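Local coordinates for cytochrome C-type biogenesis protein ccmF (Thermus thermophilus, PDB 6ZMQ), which probably attaches heme to apocytochrome c as a membrane-bound heme lyase of cytochrome c maturation, holding a heme b of its own within the membrane, at residues L468-N472 with F511-L515; R501-S506 with Y643-P647. The contacts are given in a common frame with arbitrary orientation. Residue numbers count along the deposited sequence, not the author numbering.

Helix 501-525 is common to both contacts: its first turn meets the last modelled residues of the chain in contact 2, and its middle packs against helix 460-484 in contact 1. The segments alternate along the sequence (468-472, 501-506, 511-515, 643-647), so the two pairings cross along the chain. Their centres lie about 19 Å apart and their nearest atoms about 5 Å apart, without touching. H510, an axial ligand of the heme iron, sits on the shared helix between the two regions. Both contacts reach the same heme, contact 2 at its propionates and contact 1 at a vinyl group, so helix 501-525 runs along the cofactor with other transmembrane helices packed against it.

Contact 1 (L468-N472 with F511-L515); sequences LFLYN and FAVAL. With HEM (protoporphyrin IX containing Fe), chain B.
Two α-helical turns, 468-472 and 511-515, run antiparallel, their axes 9.5 Å apart at closest approach and their N-to-C directions at 166°. Backbone bonds N472 N to L468 O (2.9 Å) and L515 N to F511 O (3.1 Å) keep each turn helical. No hydrogen bond crosses the interface; 213 Å² is buried, mostly by apolar contacts between two predicted transmembrane helices of the CcmF C-terminal region. F511, directly after the axial heme ligand H510, has chi1 t and chi2 18°. Its ring meets that of F469 (chi1 t, chi2 73°) rim to rim, CE1 of F511 to CE1 of F469 at 3.4 Å, with centroids 5.8 Å apart and planes at 22°; neither ring covers the other. A512 points away from helix 460-484. V513 points sideways relative to helix 460-484 and reaches the heme, its CG2 3.0 Å from vinyl carbon CBC. A514 marks the register, its CA 5.5 Å from that of F469; its CB points across and lies 3.8 Å from N472 CB and 3.9 Å from F469 CD1, while its O is 3.4 Å from F469 CD1. The small alanine thus leaves room for the phenylalanine. L515 closes the patch, with CB 4.1 Å from F469 CE1. Helix 402-422 receives L468, Y471 and V513, helix 439-454 packs on Y471, and helix 627-644 meets A512 and L515.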
ATOM      1  N   LEU A 468     -19.617  17.692   1.907  1.00 43.87           N
ATOM      2  CA  LEU A 468     -19.507  16.240   1.783  1.00 54.71           C
ATOM      3  C   LEU A 468     -19.100  15.587   3.097  1.00 64.56           C
ATOM      4  O   LEU A 468     -19.644  14.541   3.470  1.00 84.72           O
ATOM      5  CB  LEU A 468     -18.498  15.877   0.698  1.00 44.95           C
ATOM      6  CG  LEU A 468     -18.949  15.980  -0.753  1.00 30.47           C
ATOM      7  CD1 LEU A 468     -17.885  15.378  -1.646  1.00 30.98           C
ATOM      8  CD2 LEU A 468     -20.288  15.302  -0.940  1.00 29.72           C
ATOM      9  N   PHE A 469     -18.151  16.199   3.813  1.00 47.14           N
ATOM     10  CA  PHE A 469     -17.744  15.677   5.116  1.00 48.87           C
ATOM     11  C   PHE A 469     -18.856  15.802   6.155  1.00 58.93           C
ATOM     12  O   PHE A 469     -19.016  14.918   7.005  1.00 67.99           O
ATOM     13  CB  PHE A 469     -16.490  16.394   5.603  1.00 50.81           C
ATOM     14  CG  PHE A 469     -16.103  16.051   7.019  1.00 49.79           C
ATOM     15  CD1 PHE A 469     -15.550  14.801   7.301  1.00 44.54           C
ATOM     16  CD2 PHE A 469     -16.289  16.970   8.059  1.00 45.24           C
ATOM     17  CE1 PHE A 469     -15.187  14.454   8.587  1.00 38.31           C
ATOM     18  CE2 PHE A 469     -15.937  16.652   9.367  1.00 43.32           C
ATOM     19  CZ  PHE A 469     -15.377  15.383   9.639  1.00 37.56           C
ATOM     20  N   LEU A 470     -19.607  16.912   6.129  1.00 57.51           N
ATOM     21  CA  LEU A 470     -20.705  17.090   7.081  1.00 50.33           C
ATOM     22  C   LEU A 470     -21.842  16.116   6.800  1.00 64.17           C
ATOM     23  O   LEU A 470     -22.417  15.534   7.729  1.00 78.27           O
ATOM     24  CB  LEU A 470     -21.201  18.536   7.052  1.00 31.33           C
ATOM     25  CG  LEU A 470     -20.479  19.438   8.054  1.00 30.69           C
ATOM     26  CD1 LEU A 470     -20.460  20.886   7.621  1.00 38.17           C
ATOM     27  CD2 LEU A 470     -21.126  19.302   9.433  1.00 32.19           C
ATOM     28  N   TYR A 471     -22.142  15.905   5.516  1.00 54.63           N
ATOM     29  CA  TYR A 471     -23.055  14.857   5.070  1.00 40.21           C
ATOM     30  C   TYR A 471     -22.580  13.470   5.507  1.00 48.76           C
ATOM     31  O   TYR A 471     -23.390  12.620   5.906  1.00 50.15           O
ATOM     32  CB  TYR A 471     -23.159  14.946   3.543  1.00 35.19           C
ATOM     33  CG  TYR A 471     -23.493  13.655   2.841  1.00 39.57           C
ATOM     34  CD1 TYR A 471     -24.788  13.164   2.855  1.00 48.58           C
ATOM     35  CD2 TYR A 471     -22.512  12.917   2.178  1.00 49.07           C
ATOM     36  CE1 TYR A 471     -25.107  11.983   2.229  1.00 47.28           C
ATOM     37  CE2 TYR A 471     -22.819  11.726   1.569  1.00 53.50           C
ATOM     38  CZ  TYR A 471     -24.122  11.269   1.586  1.00 51.50           C
ATOM     39  OH  TYR A 471     -24.443  10.092   0.958  1.00 59.00           O
ATOM     40  N   ASN A 472     -21.263  13.232   5.455  1.00 58.08           N
ATOM     41  CA  ASN A 472     -20.713  11.924   5.798  1.00 56.45           C
ATOM     42  C   ASN A 472     -20.789  11.656   7.297  1.00 64.18           C
ATOM     43  O   ASN A 472     -21.149  10.548   7.709  1.00 68.73           O
ATOM     44  CB  ASN A 472     -19.268  11.818   5.313  1.00 36.70           C
ATOM     45  CG  ASN A 472     -19.146  11.158   3.946  1.00 31.01           C
ATOM     46  OD1 ASN A 472     -19.854  10.206   3.645  1.00 35.53           O
ATOM     47  ND2 ASN A 472     -18.223  11.650   3.125  1.00 27.15           N
ATOM     48  N   PHE A 511     -15.578   7.110   8.427  1.00 56.42           N
ATOM     49  CA  PHE A 511     -15.400   8.486   8.932  1.00 47.04           C
ATOM     50  C   PHE A 511     -13.982   8.940   8.682  1.00 42.18           C
ATOM     51  O   PHE A 511     -13.778  10.078   8.413  1.00 34.94           O
ATOM     52  CB  PHE A 511     -15.584   8.472  10.434  1.00 43.03           C
ATOM     53  CG  PHE A 511     -15.447   9.796  11.115  1.00 39.61           C
ATOM     54  CD1 PHE A 511     -15.543  10.965  10.417  1.00 46.72           C
ATOM     55  CD2 PHE A 511     -15.278   9.860  12.466  1.00 44.74           C
ATOM     56  CE1 PHE A 511     -15.462  12.184  11.056  1.00 58.40           C
ATOM     57  CE2 PHE A 511     -15.203  11.072  13.115  1.00 58.82           C
ATOM     58  CZ  PHE A 511     -15.294  12.239  12.406  1.00 63.91           C
ATOM     59  N   ALA A 512     -13.034   8.046   8.860  1.00 47.99           N
ATOM     60  CA  ALA A 512     -11.618   8.355   8.611  1.00 45.09           C
ATOM     61  C   ALA A 512     -11.430   8.686   7.143  1.00 46.02           C
ATOM     62  O   ALA A 512     -10.681   9.573   6.884  1.00 54.41           O
ATOM     63  CB  ALA A 512     -10.773   7.178   8.997  1.00 40.31           C
ATOM     64  N   VAL A 513     -12.036   7.961   6.215  1.00 33.40           N
ATOM     65  CA  VAL A 513     -11.863   8.434   4.818  1.00 38.75           C
ATOM     66  C   VAL A 513     -12.542   9.778   4.650  1.00 51.59           C
ATOM     67  O   VAL A 513     -12.028  10.537   3.889  1.00 72.37           O
ATOM     68  CB  VAL A 513     -12.356   7.479   3.733  1.00 45.53           C
ATOM     69  CG1 VAL A 513     -12.871   8.240   2.540  1.00 49.29           C
ATOM     70  CG2 VAL A 513     -11.239   6.594   3.285  1.00 50.28           C
ATOM     71  N   ALA A 514     -13.711   9.985   5.242  1.00 47.53           N
ATOM     72  CA  ALA A 514     -14.474  11.242   5.113  1.00 32.99           C
ATOM     73  C   ALA A 514     -13.615  12.457   5.451  1.00 52.09           C
ATOM     74  O   ALA A 514     -13.724  13.462   4.754  1.00 51.58           O
ATOM     75  CB  ALA A 514     -15.644  11.154   6.032  1.00 23.63           C
ATOM     76  N   LEU A 515     -12.862  12.362   6.549  1.00 65.33           N
ATOM     77  CA  LEU A 515     -11.935  13.348   7.063  1.00 49.36           C
ATOM     78  C   LEU A 515     -10.754  13.562   6.122  1.00 47.72           C
ATOM     79  O   LEU A 515     -10.315  14.708   5.946  1.00 47.55           O
ATOM     80  CB  LEU A 515     -11.447  12.866   8.434  1.00 30.97           C
ATOM     81  CG  LEU A 515     -10.627  13.644   9.473  1.00 25.98           C
ATOM     82  CD1 LEU A 515     -10.991  15.121   9.548  1.00 24.60           C
ATOM     83  CD2 LEU A 515     -10.773  12.964  10.831  1.00 25.46           C
TER
HETATM   84  CHA HEM B 701     -17.275  -2.046   5.083  1.00 41.84           C
HETATM   85  CHB HEM B 701     -20.085   0.638   2.099  1.00 49.80           C
HETATM   86  CHC HEM B 701     -16.091   3.004   0.489  1.00 46.41           C
HETATM   87  CHD HEM B 701     -13.456   0.616   3.827  1.00 48.24           C
HETATM   88  C1A HEM B 701     -18.344  -1.500   4.390  1.00 51.28           C
HETATM   89  C2A HEM B 701     -19.678  -1.971   4.528  1.00 53.30           C
HETATM   90  C3A HEM B 701     -20.466  -1.229   3.698  1.00 47.51           C
HETATM   91  C4A HEM B 701     -19.649  -0.297   3.032  1.00 50.50           C
HETATM   92  CMA HEM B 701     -21.949  -1.367   3.508  1.00 41.61           C
HETATM   93  CAA HEM B 701     -20.160  -3.092   5.435  1.00 48.22           C
HETATM   94  CBA HEM B 701     -20.306  -2.623   6.895  1.00 48.79           C
HETATM   95  CGA HEM B 701     -21.364  -1.556   7.028  1.00 68.38           C
HETATM   96  O1A HEM B 701     -21.051  -0.418   7.445  1.00 78.58           O
HETATM   97  O2A HEM B 701     -22.551  -1.815   6.720  1.00 74.03           O
HETATM   98  C1B HEM B 701     -19.200   1.486   1.402  1.00 37.54           C
HETATM   99  C2B HEM B 701     -19.597   2.290   0.308  1.00 38.85           C
HETATM  100  C3B HEM B 701     -18.501   2.952  -0.152  1.00 42.30           C
HETATM  101  C4B HEM B 701     -17.379   2.515   0.678  1.00 36.59           C
HETATM  102  CMB HEM B 701     -20.981   2.412  -0.248  1.00 38.20           C
HETATM  103  CAB HEM B 701     -18.414   3.898  -1.271  1.00 56.09           C
HETATM  104  CBB HEM B 701     -17.953   3.296  -2.553  1.00 57.44           C
HETATM  105  C1C HEM B 701     -15.056   2.616   1.312  1.00 32.81           C
HETATM  106  C2C HEM B 701     -13.810   3.238   1.383  1.00 22.09           C
HETATM  107  C3C HEM B 701     -13.091   2.549   2.330  1.00 20.59           C
HETATM  108  C4C HEM B 701     -13.892   1.506   2.853  1.00 30.76           C
HETATM  109  CMC HEM B 701     -13.304   4.418   0.594  1.00 20.80           C
HETATM  110  CAC HEM B 701     -11.724   2.847   2.719  1.00 20.41           C
HETATM  111  CBC HEM B 701     -11.466   3.647   3.939  1.00 27.00           C
HETATM  112  C1D HEM B 701     -14.244  -0.375   4.433  1.00 45.53           C
HETATM  113  C2D HEM B 701     -13.755  -1.388   5.374  1.00 45.29           C
HETATM  114  C3D HEM B 701     -14.817  -2.143   5.736  1.00 46.44           C
HETATM  115  C4D HEM B 701     -15.969  -1.566   5.006  1.00 40.51           C
HETATM  116  CMD HEM B 701     -12.337  -1.556   5.844  1.00 40.02           C
HETATM  117  CAD HEM B 701     -14.824  -3.325   6.693  1.00 47.46           C
HETATM  118  CBD HEM B 701     -14.936  -4.621   5.881  1.00 52.06           C
HETATM  119  CGD HEM B 701     -14.816  -5.888   6.697  1.00 47.94           C
HETATM  120  O1D HEM B 701     -15.822  -6.584   6.963  1.00 41.28           O
HETATM  121  O2D HEM B 701     -13.698  -6.261   7.092  1.00 49.50           O
HETATM  122  NA  HEM B 701     -18.359  -0.486   3.451  1.00 63.47           N
HETATM  123  NB  HEM B 701     -17.870   1.642   1.571  1.00 39.48           N
HETATM  124  NC  HEM B 701     -15.105   1.598   2.226  1.00 40.47           N
HETATM  125  ND  HEM B 701     -15.543  -0.535   4.270  1.00 57.77           N
HETATM  126 FE   HEM B 701     -16.739   0.641   3.009  1.00 52.30          FE

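Contact 2 (R501-S506 with Y643-P647). With HEM (protoporphyrin IX containing Fe), chain B.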
ATOM      1  N   ARG A 501     -18.579  -5.849  15.539  1.00 62.16           N
ATOM      2  CA  ARG A 501     -17.263  -5.263  15.268  1.00 55.50           C
ATOM      3  C   ARG A 501     -17.136  -4.764  13.832  1.00 48.61           C
ATOM      4  O   ARG A 501     -16.467  -3.748  13.582  1.00 56.72           O
ATOM      5  CB  ARG A 501     -16.184  -6.300  15.570  1.00 61.20           C
ATOM      6  CG  ARG A 501     -15.682  -6.234  16.990  1.00 65.19           C
ATOM      7  CD  ARG A 501     -14.957  -7.512  17.392  1.00 59.85           C
ATOM      8  NE  ARG A 501     -14.015  -7.291  18.485  1.00 65.48           N
ATOM      9  CZ  ARG A 501     -14.362  -7.214  19.769  1.00 78.56           C
ATOM     10  NH1 ARG A 501     -13.464  -6.873  20.678  1.00 85.92           N
ATOM     11  NH2 ARG A 501     -15.626  -7.396  20.140  1.00 80.19           N
ATOM     12  N   ARG A 502     -17.797  -5.458  12.892  1.00 38.85           N
ATOM     13  CA  ARG A 502     -17.764  -5.084  11.479  1.00 36.68           C
ATOM     14  C   ARG A 502     -18.398  -3.717  11.247  1.00 43.24           C
ATOM     15  O   ARG A 502     -17.780  -2.838  10.633  1.00 53.27           O
ATOM     16  CB  ARG A 502     -18.478  -6.140  10.635  1.00 36.45           C
ATOM     17  CG  ARG A 502     -18.091  -7.587  10.895  1.00 37.85           C
ATOM     18  CD  ARG A 502     -18.875  -8.469   9.936  1.00 46.51           C
ATOM     19  NE  ARG A 502     -18.400  -8.330   8.562  1.00 49.79           N
ATOM     20  CZ  ARG A 502     -18.741  -9.141   7.567  1.00 56.83           C
ATOM     21  NH1 ARG A 502     -18.167  -9.021   6.378  1.00 66.93           N
ATOM     22  NH2 ARG A 502     -19.609 -10.121   7.785  1.00 46.59           N
ATOM     23  N   ARG A 503     -19.608  -3.505  11.788  1.00 39.30           N
ATOM     24  CA  ARG A 503     -20.325  -2.253  11.569  1.00 49.04           C
ATOM     25  C   ARG A 503     -19.648  -1.065  12.253  1.00 56.32           C
ATOM     26  O   ARG A 503     -19.433  -0.043  11.600  1.00 69.19           O
ATOM     27  CB  ARG A 503     -21.776  -2.378  12.046  1.00 56.09           C
ATOM     28  CG  ARG A 503     -22.731  -3.165  11.135  1.00 68.44           C
ATOM     29  CD  ARG A 503     -23.244  -2.369   9.926  1.00 73.52           C
ATOM     30  NE  ARG A 503     -24.293  -3.073   9.177  1.00 81.40           N
ATOM     31  CZ  ARG A 503     -24.100  -4.100   8.345  1.00 75.85           C
ATOM     32  NH1 ARG A 503     -25.139  -4.737   7.825  1.00 75.45           N
ATOM     33  NH2 ARG A 503     -22.877  -4.541   8.087  1.00 72.03           N
ATOM     34  N   VAL A 504     -19.228  -1.198  13.518  1.00 55.90           N
ATOM     35  CA  VAL A 504     -18.688  -0.037  14.234  1.00 45.23           C
ATOM     36  C   VAL A 504     -17.262   0.286  13.764  1.00 46.08           C
ATOM     37  O   VAL A 504     -16.908   1.467  13.574  1.00 59.61           O
ATOM     38  CB  VAL A 504     -18.790  -0.239  15.768  1.00 39.56           C
ATOM     39  CG1 VAL A 504     -18.220  -1.567  16.226  1.00 41.39           C
ATOM     40  CG2 VAL A 504     -18.177   0.927  16.554  1.00 47.25           C
ATOM     41  N   GLY A 505     -16.436  -0.748  13.524  1.00 34.57           N
ATOM     42  CA  GLY A 505     -15.116  -0.521  12.953  1.00 40.58           C
ATOM     43  C   GLY A 505     -15.177   0.027  11.542  1.00 51.91           C
ATOM     44  O   GLY A 505     -14.375   0.891  11.167  1.00 70.42           O
ATOM     45  N   SER A 506     -16.161  -0.430  10.758  1.00 46.94           N
ATOM     46  CA  SER A 506     -16.367   0.097   9.417  1.00 38.62           C
ATOM     47  C   SER A 506     -16.808   1.550   9.458  1.00 47.49           C
ATOM     48  O   SER A 506     -16.398   2.333   8.603  1.00 57.10           O
ATOM     49  CB  SER A 506     -17.396  -0.750   8.665  1.00 29.28           C
ATOM     50  OG  SER A 506     -18.705  -0.241   8.849  1.00 35.86           O
ATOM     51  N   TYR A 643      -9.935  -2.806  14.684  1.00 52.82           N
ATOM     52  CA  TYR A 643     -11.116  -3.133  15.487  1.00 60.92           C
ATOM     53  C   TYR A 643     -12.023  -4.129  14.766  1.00 68.89           C
ATOM     54  O   TYR A 643     -12.811  -4.829  15.415  1.00 72.69           O
ATOM     55  CB  TYR A 643     -11.886  -1.863  15.891  1.00 63.59           C
ATOM     56  CG  TYR A 643     -12.909  -2.073  17.009  1.00 62.36           C
ATOM     57  CD1 TYR A 643     -12.520  -1.967  18.340  1.00 64.43           C
ATOM     58  CD2 TYR A 643     -14.241  -2.411  16.743  1.00 57.54           C
ATOM     59  CE1 TYR A 643     -13.418  -2.175  19.372  1.00 62.15           C
ATOM     60  CE2 TYR A 643     -15.143  -2.629  17.774  1.00 49.88           C
ATOM     61  CZ  TYR A 643     -14.724  -2.501  19.084  1.00 56.01           C
ATOM     62  OH  TYR A 643     -15.605  -2.704  20.121  1.00 58.86           O
ATOM     63  N   ILE A 644     -11.959  -4.186  13.427  1.00 68.60           N
ATOM     64  CA  ILE A 644     -12.640  -5.275  12.713  1.00 56.63           C
ATOM     65  C   ILE A 644     -12.040  -6.628  13.110  1.00 59.48           C
ATOM     66  O   ILE A 644     -12.758  -7.621  13.299  1.00 52.49           O
ATOM     67  CB  ILE A 644     -12.594  -5.056  11.187  1.00 38.50           C
ATOM     68  CG1 ILE A 644     -12.985  -3.614  10.822  1.00 35.57           C
ATOM     69  CG2 ILE A 644     -13.491  -6.088  10.473  1.00 35.99           C
ATOM     70  CD1 ILE A 644     -14.467  -3.367  10.653  1.00 42.23           C
ATOM     71  N   LEU A 645     -10.722  -6.670  13.291  1.00 69.70           N
ATOM     72  CA  LEU A 645     -10.037  -7.797  13.908  1.00 66.74           C
ATOM     73  C   LEU A 645     -10.201  -7.739  15.433  1.00 78.86           C
ATOM     74  O   LEU A 645     -10.856  -6.854  15.987  1.00 84.41           O
ATOM     75  CB  LEU A 645      -8.569  -7.774  13.496  1.00 51.09           C
ATOM     76  CG  LEU A 645      -8.433  -7.633  11.977  1.00 36.16           C
ATOM     77  CD1 LEU A 645      -7.071  -7.127  11.580  1.00 45.75           C
ATOM     78  CD2 LEU A 645      -8.731  -8.942  11.276  1.00 26.27           C
ATOM     79  N   TRP A 646      -9.604  -8.700  16.134  1.00 79.98           N
ATOM     80  CA  TRP A 646      -9.701  -8.671  17.592  1.00 88.27           C
ATOM     81  C   TRP A 646      -8.628  -7.757  18.177  1.00 88.97           C
ATOM     82  O   TRP A 646      -7.444  -7.908  17.841  1.00 89.27           O
ATOM     83  CB  TRP A 646      -9.606 -10.079  18.180  1.00 94.59           C
ATOM     84  CG  TRP A 646     -10.406 -10.253  19.446  1.00101.64           C
ATOM     85  CD1 TRP A 646     -11.709 -10.652  19.539  1.00104.85           C
ATOM     86  CD2 TRP A 646      -9.944 -10.076  20.793  1.00106.08           C
ATOM     87  NE1 TRP A 646     -12.095 -10.711  20.856  1.00107.89           N
ATOM     88  CE2 TRP A 646     -11.030 -10.368  21.647  1.00107.28           C
ATOM     89  CE3 TRP A 646      -8.723  -9.694  21.359  1.00106.84           C
ATOM     90  CZ2 TRP A 646     -10.930 -10.288  23.036  1.00105.55           C
ATOM     91  CZ3 TRP A 646      -8.626  -9.616  22.742  1.00104.39           C
ATOM     92  CH2 TRP A 646      -9.723  -9.912  23.563  1.00103.21           C
ATOM     93  N   PRO A 647      -9.004  -6.765  19.014  1.00 87.93           N
ATOM     94  CA  PRO A 647      -8.063  -5.857  19.688  1.00 74.78           C
ATOM     95  C   PRO A 647      -7.067  -6.570  20.602  1.00 64.44           C
ATOM     96  O   PRO A 647      -5.945  -6.088  20.715  1.00 50.48           O
ATOM     97  CB  PRO A 647      -8.972  -4.943  20.527  1.00 74.26           C
ATOM     98  CG  PRO A 647     -10.320  -5.554  20.498  1.00 74.81           C
ATOM     99  CD  PRO A 647     -10.403  -6.374  19.257  1.00 81.67           C
TER
HETATM  100  CHA HEM B 701     -17.275  -2.046   5.083  1.00 41.84           C
HETATM  101  CHB HEM B 701     -20.085   0.638   2.099  1.00 49.80           C
HETATM  102  CHC HEM B 701     -16.091   3.004   0.489  1.00 46.41           C
HETATM  103  CHD HEM B 701     -13.456   0.616   3.827  1.00 48.24           C
HETATM  104  C1A HEM B 701     -18.344  -1.500   4.390  1.00 51.28           C
HETATM  105  C2A HEM B 701     -19.678  -1.971   4.528  1.00 53.30           C
HETATM  106  C3A HEM B 701     -20.466  -1.229   3.698  1.00 47.51           C
HETATM  107  C4A HEM B 701     -19.649  -0.297   3.032  1.00 50.50           C
HETATM  108  CMA HEM B 701     -21.949  -1.367   3.508  1.00 41.61           C
HETATM  109  CAA HEM B 701     -20.160  -3.092   5.435  1.00 48.22           C
HETATM  110  CBA HEM B 701     -20.306  -2.623   6.895  1.00 48.79           C
HETATM  111  CGA HEM B 701     -21.364  -1.556   7.028  1.00 68.38           C
HETATM  112  O1A HEM B 701     -21.051  -0.418   7.445  1.00 78.58           O
HETATM  113  O2A HEM B 701     -22.551  -1.815   6.720  1.00 74.03           O
HETATM  114  C1B HEM B 701     -19.200   1.486   1.402  1.00 37.54           C
HETATM  115  C2B HEM B 701     -19.597   2.290   0.308  1.00 38.85           C
HETATM  116  C3B HEM B 701     -18.501   2.952  -0.152  1.00 42.30           C
HETATM  117  C4B HEM B 701     -17.379   2.515   0.678  1.00 36.59           C
HETATM  118  CMB HEM B 701     -20.981   2.412  -0.248  1.00 38.20           C
HETATM  119  CAB HEM B 701     -18.414   3.898  -1.271  1.00 56.09           C
HETATM  120  CBB HEM B 701     -17.953   3.296  -2.553  1.00 57.44           C
HETATM  121  C1C HEM B 701     -15.056   2.616   1.312  1.00 32.81           C
HETATM  122  C2C HEM B 701     -13.810   3.238   1.383  1.00 22.09           C
HETATM  123  C3C HEM B 701     -13.091   2.549   2.330  1.00 20.59           C
HETATM  124  C4C HEM B 701     -13.892   1.506   2.853  1.00 30.76           C
HETATM  125  CMC HEM B 701     -13.304   4.418   0.594  1.00 20.80           C
HETATM  126  CAC HEM B 701     -11.724   2.847   2.719  1.00 20.41           C
HETATM  127  CBC HEM B 701     -11.466   3.647   3.939  1.00 27.00           C
HETATM  128  C1D HEM B 701     -14.244  -0.375   4.433  1.00 45.53           C
HETATM  129  C2D HEM B 701     -13.755  -1.388   5.374  1.00 45.29           C
HETATM  130  C3D HEM B 701     -14.817  -2.143   5.736  1.00 46.44           C
HETATM  131  C4D HEM B 701     -15.969  -1.566   5.006  1.00 40.51           C
HETATM  132  CMD HEM B 701     -12.337  -1.556   5.844  1.00 40.02           C
HETATM  133  CAD HEM B 701     -14.824  -3.325   6.693  1.00 47.46           C
HETATM  134  CBD HEM B 701     -14.936  -4.621   5.881  1.00 52.06           C
HETATM  135  CGD HEM B 701     -14.816  -5.888   6.697  1.00 47.94           C
HETATM  136  O1D HEM B 701     -15.822  -6.584   6.963  1.00 41.28           O
HETATM  137  O2D HEM B 701     -13.698  -6.261   7.092  1.00 49.50           O
HETATM  138  NA  HEM B 701     -18.359  -0.486   3.451  1.00 63.47           N
HETATM  139  NB  HEM B 701     -17.870   1.642   1.571  1.00 39.48           N
HETATM  140  NC  HEM B 701     -15.105   1.598   2.226  1.00 40.47           N
HETATM  141  ND  HEM B 701     -15.543  -0.535   4.270  1.00 57.77           N
HETATM  142 FE   HEM B 701     -16.739   0.641   3.009  1.00 52.30          FE
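The propionate end of the heme b pocket is built partly here, where the first turn of helix 501-525 meets the end of helix 627-644 and the last modelled residues, 645-647. R502 gives weak hydrogen bonds from NE (3.5 Å) and NH1 (3.4 Å) to HEM O1D. The other propionate has S506 OG 2.7 Å from O1A and R503 NH2 3.1 Å from O2A. I644 bridges heme and helix: CG2 lies 3.4 Å from HEM O2D, and CD1 lies 3.6 Å from G505 C and 3.4 Å from S506 N. A beta carbon on G505 would clash with that CD1. Y643 CE2 packs on V504 CG1 (3.6 Å) and R501 CG (3.7 Å), while its OH is hydrogen-bonded to L498 O. Where the chain leaves the helix at L645, the R501 guanidinium lies flat on W646, centres 4.7 Å apart and planes at 8°, with NH1 also 3.4 Å from P647 CD. The interface buries 413 Å² without a hydrogen bond across it. Helix 224-247 packs on I644 and L645 and supplies R224, also hydrogen-bonded to the heme; F279 of helix 266-284 touches R502 and R503.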